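Local coordinates for protein catalase (Pseudomonas syringae, PDB 1M7S) that decomposes hydrogen peroxide into water and oxygen with a heme cofactor, protecting the cell from the toxic effects of peroxide, at residues A66-L71 against K285-M290; Y185-G190 against S214-K219; D269-D274 against I406-N411; Y452-D457 against S477-L482. All coordinates share one frame; numbering follows the deposited sequence.

How the interactions relate
The four contacts run from the beta barrel to the C-terminal helices. Interactions 1 and 2 both hang on strands of the barrel sheet and touch each other where Gln289 packs on Leu215; interaction 2, whose Met188 side chain comes within about 8 Å of a heme, is the one gripped by direct hydrogen bonds. Interaction 1, nearer the surface, combines an isoleucine pair with water bridges. Interaction 3 joins a loop between barrel strands 252-260 and 284-295 to the approach to the helical domain, through a guanidinium face and two waters. About 18 Å away, centre to centre, interaction 4 is helix packing within that domain, mostly apolar, with one water near Lys455 NZ and two carbonyls.

Interaction 1: residues A66-L71 against K285-M290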
# COMPACT_ATOMS: atom_id res chain seq x y z
N ALA A 66 -27.54 -16.18 -32.14
CA ALA A 66 -27.83 -17.57 -32.48
C ALA A 66 -28.46 -18.27 -31.30
O ALA A 66 -28.44 -17.75 -30.19
CB ALA A 66 -26.52 -18.27 -32.88
N ASP A 67 -28.97 -19.47 -31.58
CA ASP A 67 -29.53 -20.29 -30.51
C ASP A 67 -28.42 -21.24 -30.03
O ASP A 67 -28.13 -22.23 -30.74
CB ASP A 67 -30.71 -21.15 -30.98
CG ASP A 67 -31.26 -22.02 -29.87
OD1 ASP A 67 -32.19 -22.82 -30.15
OD2 ASP A 67 -30.83 -21.95 -28.69
N ILE A 68 -27.80 -20.94 -28.91
CA ILE A 68 -26.79 -21.86 -28.37
C ILE A 68 -27.19 -22.25 -26.96
O ILE A 68 -26.39 -22.67 -26.11
CB ILE A 68 -25.32 -21.44 -28.49
CG1 ILE A 68 -25.07 -20.09 -27.81
CG2 ILE A 68 -24.83 -21.43 -29.94
CD1 ILE A 68 -23.59 -19.83 -27.62
N SER A 69 -28.50 -22.37 -26.69
CA SER A 69 -29.01 -22.81 -25.38
C SER A 69 -28.57 -24.23 -25.03
O SER A 69 -28.37 -24.66 -23.88
CB SER A 69 -30.55 -22.68 -25.36
OG SER A 69 -31.04 -23.57 -26.36
N ASP A 70 -28.33 -25.04 -26.04
CA ASP A 70 -27.79 -26.38 -26.05
C ASP A 70 -26.36 -26.44 -25.51
O ASP A 70 -25.89 -27.42 -24.90
CB ASP A 70 -27.87 -26.84 -27.52
CG ASP A 70 -27.78 -25.68 -28.50
OD1 ASP A 70 -28.78 -24.94 -28.82
OD2 ASP A 70 -26.66 -25.40 -29.01
N LEU A 71 -25.59 -25.36 -25.69
CA LEU A 71 -24.23 -25.25 -25.19
C LEU A 71 -24.17 -24.50 -23.86
O LEU A 71 -23.42 -24.93 -22.96
CB LEU A 71 -23.38 -24.46 -26.20
CG LEU A 71 -23.37 -24.94 -27.66
CD1 LEU A 71 -22.25 -24.25 -28.42
CD2 LEU A 71 -23.28 -26.45 -27.80
N LYS A 285 -19.07 -21.57 -35.82
CA LYS A 285 -20.44 -21.10 -35.89
C LYS A 285 -20.52 -19.67 -35.34
O LYS A 285 -20.03 -19.41 -34.25
CB LYS A 285 -21.35 -22.02 -35.04
CG LYS A 285 -22.73 -21.45 -34.73
CD LYS A 285 -23.66 -22.41 -34.02
CE LYS A 285 -25.06 -21.76 -33.96
NZ LYS A 285 -26.11 -22.78 -33.63
N LYS A 286 -21.09 -18.75 -36.12
CA LYS A 286 -21.19 -17.37 -35.62
C LYS A 286 -22.24 -17.24 -34.54
O LYS A 286 -23.37 -17.80 -34.66
CB LYS A 286 -21.53 -16.44 -36.79
CG LYS A 286 -21.64 -14.98 -36.34
CD LYS A 286 -21.50 -14.03 -37.52
CE LYS A 286 -22.61 -14.18 -38.54
NZ LYS A 286 -23.86 -14.76 -38.00
N ILE A 287 -21.95 -16.56 -33.43
CA ILE A 287 -22.90 -16.42 -32.35
C ILE A 287 -23.23 -14.99 -31.95
O ILE A 287 -24.07 -14.80 -31.05
CB ILE A 287 -22.46 -17.17 -31.07
CG1 ILE A 287 -21.12 -16.65 -30.50
CG2 ILE A 287 -22.37 -18.67 -31.33
CD1 ILE A 287 -20.91 -17.24 -29.08
N GLY A 288 -22.63 -14.01 -32.63
CA GLY A 288 -22.94 -12.62 -32.26
C GLY A 288 -21.96 -11.67 -32.97
O GLY A 288 -21.06 -12.09 -33.69
N GLN A 289 -22.10 -10.40 -32.57
CA GLN A 289 -21.31 -9.33 -33.19
C GLN A 289 -21.08 -8.23 -32.17
O GLN A 289 -21.97 -7.85 -31.41
CB GLN A 289 -21.89 -8.79 -34.50
CG GLN A 289 -21.07 -7.65 -35.12
CD GLN A 289 -21.69 -7.20 -36.45
OE1 GLN A 289 -22.33 -6.15 -36.43
NE2 GLN A 289 -21.50 -7.87 -37.57
N MET A 290 -19.81 -7.75 -32.17
CA MET A 290 -19.48 -6.66 -31.23
C MET A 290 -19.07 -5.42 -32.04
O MET A 290 -18.41 -5.53 -33.07
CB MET A 290 -18.33 -7.11 -30.31
CG MET A 290 -17.85 -5.99 -29.38
SD MET A 290 -16.70 -6.60 -28.10
CE MET A 290 -15.40 -7.24 -29.11
O HOH W 1 -25.80 -16.45 -29.84
O HOH W 2 -28.34 -20.78 -34.22
O HOH W 3 -24.60 -24.85 -31.61
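The ammonium NZ of Lys285 draws the loop 66-71 to the strand through water: water 2 accepts from it at 3.1 Å and also accepts from the backbone N of Asp67. A second water takes a proton from Lys285 NZ and gives one, weakly, to Asp70 OD2, whose carboxylate lies 5.3 Å from NZ and may add a modest attraction. With CG anti to the backbone N (chi1 165°) and the chain extended beyond it, the lysine slides past Ile68 in the opposite direction, its CE 4.0 Å from Ile68 CG2 and against Ala66 CB. Beside these water bridges Ile68 and Ile287 cross at about a right angle, CG2 meeting CG2 at 3.9 Å and CD1 meeting CD1 at 4.0 Å. The CB of Ala66 sits 3.6 Å from Lys286 O. No direct hydrogen bond joins the two segments; water 1 accepts from Ala66 N and lies 2.7 Å from Ile287 O, to which it can donate. The loop shapes itself by an Asx turn, Asp67 OD2 accepting from Ser69 N; Ser69 OG donates to the same oxygen. Ile287 and Gly288 form a classic beta bulge opposite Leu255 of strand 252-260, and on the other flank of strand 284-295 the chain leaving strand 55-64 pairs through Ser65 with Ile287. Phe77 packs on both isoleucines, and Leu71 reaches across to Val259 and to His206 of strand 205-214.

Interaction 2: residues Y185-G190 against S214-K219; sequences YRFMDG and SLQGIK
Arg186 O is met by the amide of Gln216, whose NE2 donates along a nearly straight path (174°) at 3.1 Å, in the carbonyl plane and on a lone pair. The hydroxyl of Ser214 stands equally close to this oxygen, but its proton could also serve Gly217 O. Asp189 OD1 accepts from Ser214 N at 2.8 Å, the donor lying above the carboxylate plane, and Lys219 N donates to Phe187 O. Phe187 and Lys219 lie side by side, pointing the same way; a bend at chi3 (-55°) turns the lysine so that CE covers a ring face, 4.1 Å from the centroid, in a CH-pi contact. Arg186 CB lies 4.0 Å above the ring plane, over its centre. Ile218 crosses Asp189 at about a right angle, its CD1 3.3 Å from Asp189 OD1. Ser214 closes strand 205-214 of the catalase beta barrel with an ST turn, OG accepting from Gln216 N, while 185-190 leads into strand 190-191, paired with that same strand. A second shell orients these groups: His211 NE2 is bonded to Asp189 OD2, and Lys252 N to Gln216 OE1. The guanidinium of Arg186 makes a salt bridge with Asp240 of helix 236-246. Met188 O accepts from Trp253 NE1, and the Met188 side chain extends to about 7 Å from that of Asn124, a predicted active-site residue.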
# COMPACT_ATOMS: atom_id res chain seq x y z
N TYR A 185 -5.32 -2.09 -34.07
CA TYR A 185 -6.11 -3.06 -33.28
C TYR A 185 -7.41 -3.41 -34.04
O TYR A 185 -7.91 -4.54 -33.92
CB TYR A 185 -6.48 -2.50 -31.93
CG TYR A 185 -5.32 -2.35 -30.95
CD1 TYR A 185 -4.50 -3.44 -30.69
CD2 TYR A 185 -5.19 -1.16 -30.27
CE1 TYR A 185 -3.47 -3.33 -29.77
CE2 TYR A 185 -4.18 -1.04 -29.31
CZ TYR A 185 -3.35 -2.11 -29.09
OH TYR A 185 -2.33 -1.96 -28.17
N ARG A 186 -7.85 -2.48 -34.88
CA ARG A 186 -9.02 -2.71 -35.71
C ARG A 186 -8.74 -3.73 -36.81
O ARG A 186 -9.69 -4.28 -37.36
CB ARG A 186 -9.42 -1.41 -36.48
CG ARG A 186 -9.79 -0.27 -35.54
CD ARG A 186 -10.37 0.92 -36.38
NE ARG A 186 -9.28 1.52 -37.15
CZ ARG A 186 -9.47 2.12 -38.31
NH1 ARG A 186 -10.73 2.13 -38.79
NH2 ARG A 186 -8.47 2.69 -38.98
N PHE A 187 -7.51 -4.01 -37.15
CA PHE A 187 -7.08 -4.90 -38.20
C PHE A 187 -6.42 -6.17 -37.66
O PHE A 187 -5.48 -6.66 -38.26
CB PHE A 187 -6.13 -4.15 -39.16
CG PHE A 187 -6.79 -2.87 -39.65
CD1 PHE A 187 -6.32 -1.65 -39.19
CD2 PHE A 187 -7.87 -2.90 -40.50
CE1 PHE A 187 -6.90 -0.46 -39.60
CE2 PHE A 187 -8.48 -1.71 -40.91
CZ PHE A 187 -8.00 -0.49 -40.46
N MET A 188 -6.95 -6.66 -36.55
CA MET A 188 -6.49 -7.92 -36.00
C MET A 188 -7.71 -8.73 -35.54
O MET A 188 -8.70 -8.15 -35.07
CB MET A 188 -5.53 -7.83 -34.82
CG MET A 188 -6.03 -7.31 -33.49
SD MET A 188 -4.62 -7.01 -32.35
CE MET A 188 -5.62 -7.05 -30.85
N ASP A 189 -7.50 -10.04 -35.48
CA ASP A 189 -8.56 -10.87 -34.90
C ASP A 189 -8.30 -10.99 -33.40
O ASP A 189 -7.30 -10.52 -32.89
CB ASP A 189 -8.54 -12.27 -35.51
CG ASP A 189 -9.19 -12.42 -36.86
OD1 ASP A 189 -9.70 -11.44 -37.44
OD2 ASP A 189 -9.19 -13.58 -37.37
N GLY A 190 -9.21 -11.65 -32.69
CA GLY A 190 -9.03 -11.90 -31.27
C GLY A 190 -9.38 -13.38 -31.05
O GLY A 190 -10.13 -14.01 -31.82
N SER A 214 -12.22 -10.15 -37.31
CA SER A 214 -12.27 -8.75 -37.71
C SER A 214 -13.06 -8.50 -39.00
O SER A 214 -12.78 -9.13 -40.02
CB SER A 214 -10.84 -8.22 -37.97
OG SER A 214 -10.99 -6.85 -38.40
N LEU A 215 -14.03 -7.61 -38.94
CA LEU A 215 -14.83 -7.24 -40.10
C LEU A 215 -14.13 -6.15 -40.88
O LEU A 215 -14.57 -5.82 -41.98
CB LEU A 215 -16.28 -6.88 -39.74
CG LEU A 215 -17.00 -8.05 -38.99
CD1 LEU A 215 -18.46 -7.68 -38.75
CD2 LEU A 215 -16.88 -9.36 -39.74
N GLN A 216 -12.96 -5.67 -40.42
CA GLN A 216 -12.17 -4.70 -41.18
C GLN A 216 -11.07 -5.42 -41.94
O GLN A 216 -10.34 -4.81 -42.71
CB GLN A 216 -11.55 -3.68 -40.23
CG GLN A 216 -12.53 -2.81 -39.50
CD GLN A 216 -13.40 -3.52 -38.49
OE1 GLN A 216 -14.63 -3.51 -38.61
NE2 GLN A 216 -12.79 -4.12 -37.48
N GLY A 217 -10.87 -6.72 -41.66
CA GLY A 217 -9.82 -7.48 -42.29
C GLY A 217 -8.55 -7.42 -41.40
O GLY A 217 -8.54 -6.76 -40.35
N ILE A 218 -7.56 -8.16 -41.83
CA ILE A 218 -6.26 -8.24 -41.20
C ILE A 218 -5.25 -7.38 -41.96
O ILE A 218 -5.04 -7.53 -43.17
CB ILE A 218 -5.69 -9.68 -41.24
CG1 ILE A 218 -6.64 -10.66 -40.57
CG2 ILE A 218 -4.31 -9.76 -40.58
CD1 ILE A 218 -7.24 -10.21 -39.26
N LYS A 219 -4.57 -6.50 -41.21
CA LYS A 219 -3.55 -5.67 -41.85
C LYS A 219 -2.34 -5.60 -40.91
O LYS A 219 -2.46 -5.08 -39.81
CB LYS A 219 -4.10 -4.26 -42.00
CG LYS A 219 -3.69 -3.47 -43.23
CD LYS A 219 -4.74 -2.39 -43.55
CE LYS A 219 -6.12 -3.01 -43.70
NZ LYS A 219 -7.16 -2.03 -44.15
O HOH W 4 -10.69 -10.57 -40.37

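Interaction 3: residues D269-D274 against I406-N411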
# COMPACT_ATOMS: atom_id res chain seq x y z
N ASP A 269 -4.76 -36.43 -32.16
CA ASP A 269 -3.35 -36.73 -31.94
C ASP A 269 -2.62 -35.67 -31.12
O ASP A 269 -1.52 -35.90 -30.60
CB ASP A 269 -2.65 -36.88 -33.32
CG ASP A 269 -3.07 -38.16 -34.03
OD1 ASP A 269 -3.52 -39.13 -33.40
OD2 ASP A 269 -2.97 -38.22 -35.29
N PHE A 270 -3.24 -34.54 -30.87
CA PHE A 270 -2.73 -33.49 -29.99
C PHE A 270 -3.73 -33.42 -28.82
O PHE A 270 -4.88 -33.95 -28.96
CB PHE A 270 -2.56 -32.11 -30.66
CG PHE A 270 -3.84 -31.55 -31.26
CD1 PHE A 270 -4.69 -30.73 -30.58
CD2 PHE A 270 -4.16 -31.88 -32.58
CE1 PHE A 270 -5.86 -30.26 -31.16
CE2 PHE A 270 -5.33 -31.42 -33.17
CZ PHE A 270 -6.19 -30.59 -32.47
N ASP A 271 -3.42 -32.74 -27.75
CA ASP A 271 -4.38 -32.58 -26.64
C ASP A 271 -5.16 -31.31 -26.97
O ASP A 271 -4.59 -30.21 -27.10
CB ASP A 271 -3.58 -32.37 -25.35
CG ASP A 271 -4.50 -32.39 -24.14
OD1 ASP A 271 -4.11 -33.02 -23.13
OD2 ASP A 271 -5.65 -31.90 -24.10
N PRO A 272 -6.48 -31.37 -27.11
CA PRO A 272 -7.30 -30.23 -27.39
C PRO A 272 -7.25 -29.18 -26.29
O PRO A 272 -7.62 -28.05 -26.62
CB PRO A 272 -8.76 -30.71 -27.62
CG PRO A 272 -8.47 -32.16 -27.96
CD PRO A 272 -7.26 -32.61 -27.10
N LEU A 273 -6.86 -29.53 -25.06
CA LEU A 273 -6.76 -28.49 -24.02
C LEU A 273 -5.32 -28.01 -23.83
O LEU A 273 -4.99 -27.36 -22.84
CB LEU A 273 -7.32 -29.05 -22.73
CG LEU A 273 -8.78 -29.57 -22.81
CD1 LEU A 273 -9.18 -30.05 -21.43
CD2 LEU A 273 -9.71 -28.51 -23.37
N ASP A 274 -4.49 -28.20 -24.86
CA ASP A 274 -3.12 -27.68 -24.87
C ASP A 274 -3.13 -26.27 -25.49
O ASP A 274 -3.58 -26.07 -26.63
CB ASP A 274 -2.26 -28.61 -25.73
CG ASP A 274 -0.85 -28.21 -25.99
OD1 ASP A 274 -0.17 -28.99 -26.72
OD2 ASP A 274 -0.48 -27.13 -25.48
N ILE A 406 1.46 -33.19 -20.02
CA ILE A 406 0.35 -33.82 -20.72
C ILE A 406 0.90 -34.92 -21.61
O ILE A 406 2.06 -34.83 -21.99
CB ILE A 406 -0.45 -32.84 -21.59
CG1 ILE A 406 0.47 -32.04 -22.51
CG2 ILE A 406 -1.29 -31.98 -20.63
CD1 ILE A 406 -0.36 -31.18 -23.51
N THR A 407 0.07 -35.89 -21.96
CA THR A 407 0.56 -37.06 -22.67
C THR A 407 0.65 -36.97 -24.18
O THR A 407 1.13 -37.94 -24.81
CB THR A 407 -0.36 -38.26 -22.33
OG1 THR A 407 -1.73 -37.94 -22.60
CG2 THR A 407 -0.20 -38.63 -20.87
N ARG A 408 0.08 -35.98 -24.84
CA ARG A 408 0.20 -35.82 -26.28
C ARG A 408 0.85 -34.43 -26.51
O ARG A 408 0.24 -33.49 -25.98
CB ARG A 408 -1.20 -35.77 -26.92
CG ARG A 408 -1.83 -37.16 -27.01
CD ARG A 408 -3.30 -37.04 -27.45
NE ARG A 408 -4.11 -36.49 -26.37
CZ ARG A 408 -5.40 -36.25 -26.33
NH1 ARG A 408 -6.14 -36.48 -27.40
NH2 ARG A 408 -5.96 -35.73 -25.23
N GLU A 409 2.05 -34.33 -27.06
CA GLU A 409 2.58 -32.94 -27.21
C GLU A 409 2.51 -32.37 -28.61
O GLU A 409 2.30 -31.15 -28.77
CB GLU A 409 4.04 -33.00 -26.77
CG GLU A 409 4.23 -33.17 -25.26
CD GLU A 409 5.67 -32.83 -24.93
OE1 GLU A 409 6.09 -31.64 -24.89
OE2 GLU A 409 6.44 -33.81 -24.72
N GLN A 410 2.87 -33.19 -29.61
CA GLN A 410 2.90 -32.74 -31.02
C GLN A 410 3.44 -31.32 -31.16
O GLN A 410 2.80 -30.38 -31.65
CB GLN A 410 1.48 -32.87 -31.59
CG GLN A 410 1.51 -32.75 -33.12
CD GLN A 410 0.09 -32.57 -33.66
OE1 GLN A 410 -0.44 -31.48 -33.83
NE2 GLN A 410 -0.51 -33.76 -33.91
N ASN A 411 4.70 -31.12 -30.75
CA ASN A 411 5.21 -29.74 -30.70
C ASN A 411 5.56 -29.08 -31.99
O ASN A 411 5.78 -27.85 -31.93
CB ASN A 411 6.47 -29.66 -29.82
CG ASN A 411 6.16 -29.99 -28.38
OD1 ASN A 411 5.14 -29.60 -27.79
ND2 ASN A 411 7.05 -30.76 -27.80
O HOH W 5 -2.64 -35.56 -23.73
O HOH W 6 -0.91 -31.47 -27.60
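The guanidinium of Arg408 is laid flat on the backbone of 269-274. Over one face stand Phe270 O, 3.1 Å above the plane and offset toward the rim, and Asp271 CA; at its edge, in plane, is water 5, which accepts from NE at 3.2 Å. Phe270 O lies over the group rather than in front of its N-H bonds, so NH1 is not hydrogen-bonded to it and instead donates to Leu265 O and Phe268 O. A bend at chi3 (-71°) places NE 3.9 Å from Asp271 CA. The Asp271 carboxylate, its plane 42° from that of the guanidinium, forms a long salt bridge, OD1 to NH2 3.9 Å. Water 5 closes the gap by donating to Asp271 OD1, and it also bonds Thr407 OG1. Farther along, the amide of Gln410, 60° from the plane of the Phe270 ring, places OE1 3.9 Å from Phe270 CB, while the CD1 of Ile406 rests against Asp271 CB and Asp274 CB.

Asp271 begins a type I beta turn to Asp274 and an Asx turn, its OD2 accepting from Leu273 N. Water 6 bridges the segments, accepting from Asp271 N and lying 2.7 Å from Asp274 OD1 and 2.8 Å from Arg408 O, to either of which it could donate. Arg132 and Lys277 make salt bridges with Asp274 OD1, Thr276 OG1 is hydrogen-bonded to its OD2, and Arg132 also bridges to Glu409. The loop after strand 252-260 is thus fastened to the lead-in of helix 413-421 by water and charge; the oxygens around Arg408 probably stabilise its positive charge.

Interaction 4: residues Y452-D457 against S477-L482. Unlike the reference sequence in segment 452-457: Tyr452 (reference Val).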
# COMPACT_ATOMS: atom_id res chain seq x y z
N TYR A 452 14.28 -27.08 -33.66
CA TYR A 452 12.81 -27.01 -33.56
C TYR A 452 12.19 -26.50 -34.83
O TYR A 452 11.21 -27.04 -35.33
CB TYR A 452 12.39 -26.15 -32.36
CG TYR A 452 12.90 -26.68 -31.02
CD1 TYR A 452 12.95 -25.80 -29.93
CD2 TYR A 452 13.21 -28.01 -30.80
CE1 TYR A 452 13.37 -26.26 -28.70
CE2 TYR A 452 13.65 -28.48 -29.57
CZ TYR A 452 13.72 -27.59 -28.51
OH TYR A 452 14.16 -28.01 -27.29
N LEU A 453 12.74 -25.45 -35.43
CA LEU A 453 12.25 -24.85 -36.65
C LEU A 453 12.44 -25.81 -37.83
O LEU A 453 11.56 -25.95 -38.68
CB LEU A 453 12.99 -23.53 -36.90
CG LEU A 453 12.93 -22.48 -35.76
CD1 LEU A 453 13.57 -21.18 -36.28
CD2 LEU A 453 11.47 -22.28 -35.37
N TYR A 454 13.57 -26.49 -37.81
CA TYR A 454 13.87 -27.47 -38.89
C TYR A 454 12.92 -28.63 -38.83
O TYR A 454 12.55 -29.22 -39.85
CB TYR A 454 15.31 -28.00 -38.70
CG TYR A 454 15.76 -28.79 -39.94
CD1 TYR A 454 16.34 -28.12 -41.00
CD2 TYR A 454 15.55 -30.16 -40.00
CE1 TYR A 454 16.74 -28.82 -42.15
CE2 TYR A 454 15.93 -30.84 -41.17
CZ TYR A 454 16.54 -30.17 -42.20
OH TYR A 454 16.90 -30.86 -43.34
N LYS A 455 12.51 -29.02 -37.63
CA LYS A 455 11.58 -30.15 -37.49
C LYS A 455 10.18 -29.73 -37.90
O LYS A 455 9.46 -30.57 -38.45
CB LYS A 455 11.69 -30.68 -36.07
CG LYS A 455 10.76 -31.83 -35.72
CD LYS A 455 11.12 -33.09 -36.51
CE LYS A 455 10.31 -34.22 -35.87
NZ LYS A 455 10.01 -35.30 -36.82
N GLU A 456 9.76 -28.49 -37.69
CA GLU A 456 8.51 -27.91 -38.12
C GLU A 456 8.48 -27.92 -39.67
O GLU A 456 7.53 -28.40 -40.33
CB GLU A 456 8.39 -26.44 -37.63
N ASP A 457 9.57 -27.43 -40.25
CA ASP A 457 9.73 -27.46 -41.72
C ASP A 457 11.20 -27.25 -42.05
O ASP A 457 11.85 -26.30 -41.61
CB ASP A 457 8.86 -26.39 -42.37
CG ASP A 457 8.97 -26.33 -43.87
OD1 ASP A 457 8.00 -26.71 -44.55
OD2 ASP A 457 10.02 -25.92 -44.41
N SER A 477 21.16 -32.96 -37.31
CA SER A 477 21.27 -34.14 -36.46
C SER A 477 20.46 -34.02 -35.18
O SER A 477 19.83 -35.01 -34.74
CB SER A 477 22.73 -34.52 -36.21
OG SER A 477 23.31 -33.78 -35.15
N LEU A 478 20.42 -32.83 -34.59
CA LEU A 478 19.51 -32.60 -33.48
C LEU A 478 18.07 -32.83 -33.98
O LEU A 478 17.34 -33.59 -33.36
CB LEU A 478 19.65 -31.21 -32.88
CG LEU A 478 20.87 -30.86 -32.05
CD1 LEU A 478 20.82 -29.36 -31.70
CD2 LEU A 478 21.01 -31.58 -30.72
N ALA A 479 17.64 -32.30 -35.12
CA ALA A 479 16.24 -32.55 -35.52
C ALA A 479 15.89 -34.01 -35.76
O ALA A 479 14.77 -34.45 -35.49
CB ALA A 479 15.90 -31.75 -36.76
N ALA A 480 16.82 -34.82 -36.27
CA ALA A 480 16.55 -36.23 -36.52
C ALA A 480 16.11 -36.99 -35.28
O ALA A 480 15.36 -37.97 -35.43
CB ALA A 480 17.83 -36.86 -37.11
N SER A 481 16.55 -36.62 -34.09
CA SER A 481 16.20 -37.24 -32.84
C SER A 481 14.92 -36.66 -32.23
O SER A 481 14.58 -37.14 -31.16
CB SER A 481 17.27 -37.04 -31.75
OG SER A 481 18.59 -37.18 -32.20
N LEU A 482 14.33 -35.62 -32.81
CA LEU A 482 13.13 -35.02 -32.23
C LEU A 482 11.92 -35.87 -32.62
O LEU A 482 11.94 -36.46 -33.70
CB LEU A 482 12.93 -33.56 -32.69
CG LEU A 482 13.91 -32.55 -32.07
CD1 LEU A 482 13.81 -31.16 -32.70
CD2 LEU A 482 13.74 -32.44 -30.55
O HOH W 7 12.70 -36.02 -36.47
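The ends of helices 443-456 and 472-480 come together here, with the CA atoms of Lys455 and Ala479 5.6 Å apart, in a helix-helix packing of the C-terminal alpha-helical domain of the catalase. The small side chain of Ala479 faces the other helix, and its CB lies 3.6 Å from Tyr454 CD2, an oblique approach to that ring. Leu482, three residues on from Ala479, packs on the other tyrosine: its CD1 meets the edge of the Tyr452 ring, in plane, 3.7 Å from CD2, and the two side chains cross at about a right angle. CD2 of the leucine lies near CE2 of the same ring. Tyr452, which differs from the reference sequence, sends its hydroxyl on to Ser163 O and packs on Thr169 of helix 169-176.

Lys455 and Leu482 slide past each other in opposite directions, Lys455 CB 4.0 Å from Leu482 CD1. The lysine chain leaves with CG anti to the backbone N, and a bend at chi2 (66°) swings CD aside, near Ala479 O. Farther out, Lys455 CE comes to 3.5 Å from Leu482 O, the closest pair of atoms across the two segments. Its ammonium makes a salt bridge with Asp484 near the C-terminus, while Phe412 touches both Lys455 and Leu482. No direct hydrogen bond crosses the interface; water 7 accepts from Lys455 NZ at 2.8 Å and lies within hydrogen-bonding distance of two carbonyls, Ala479 O at 2.8 Å and Leu482 O at 2.9 Å.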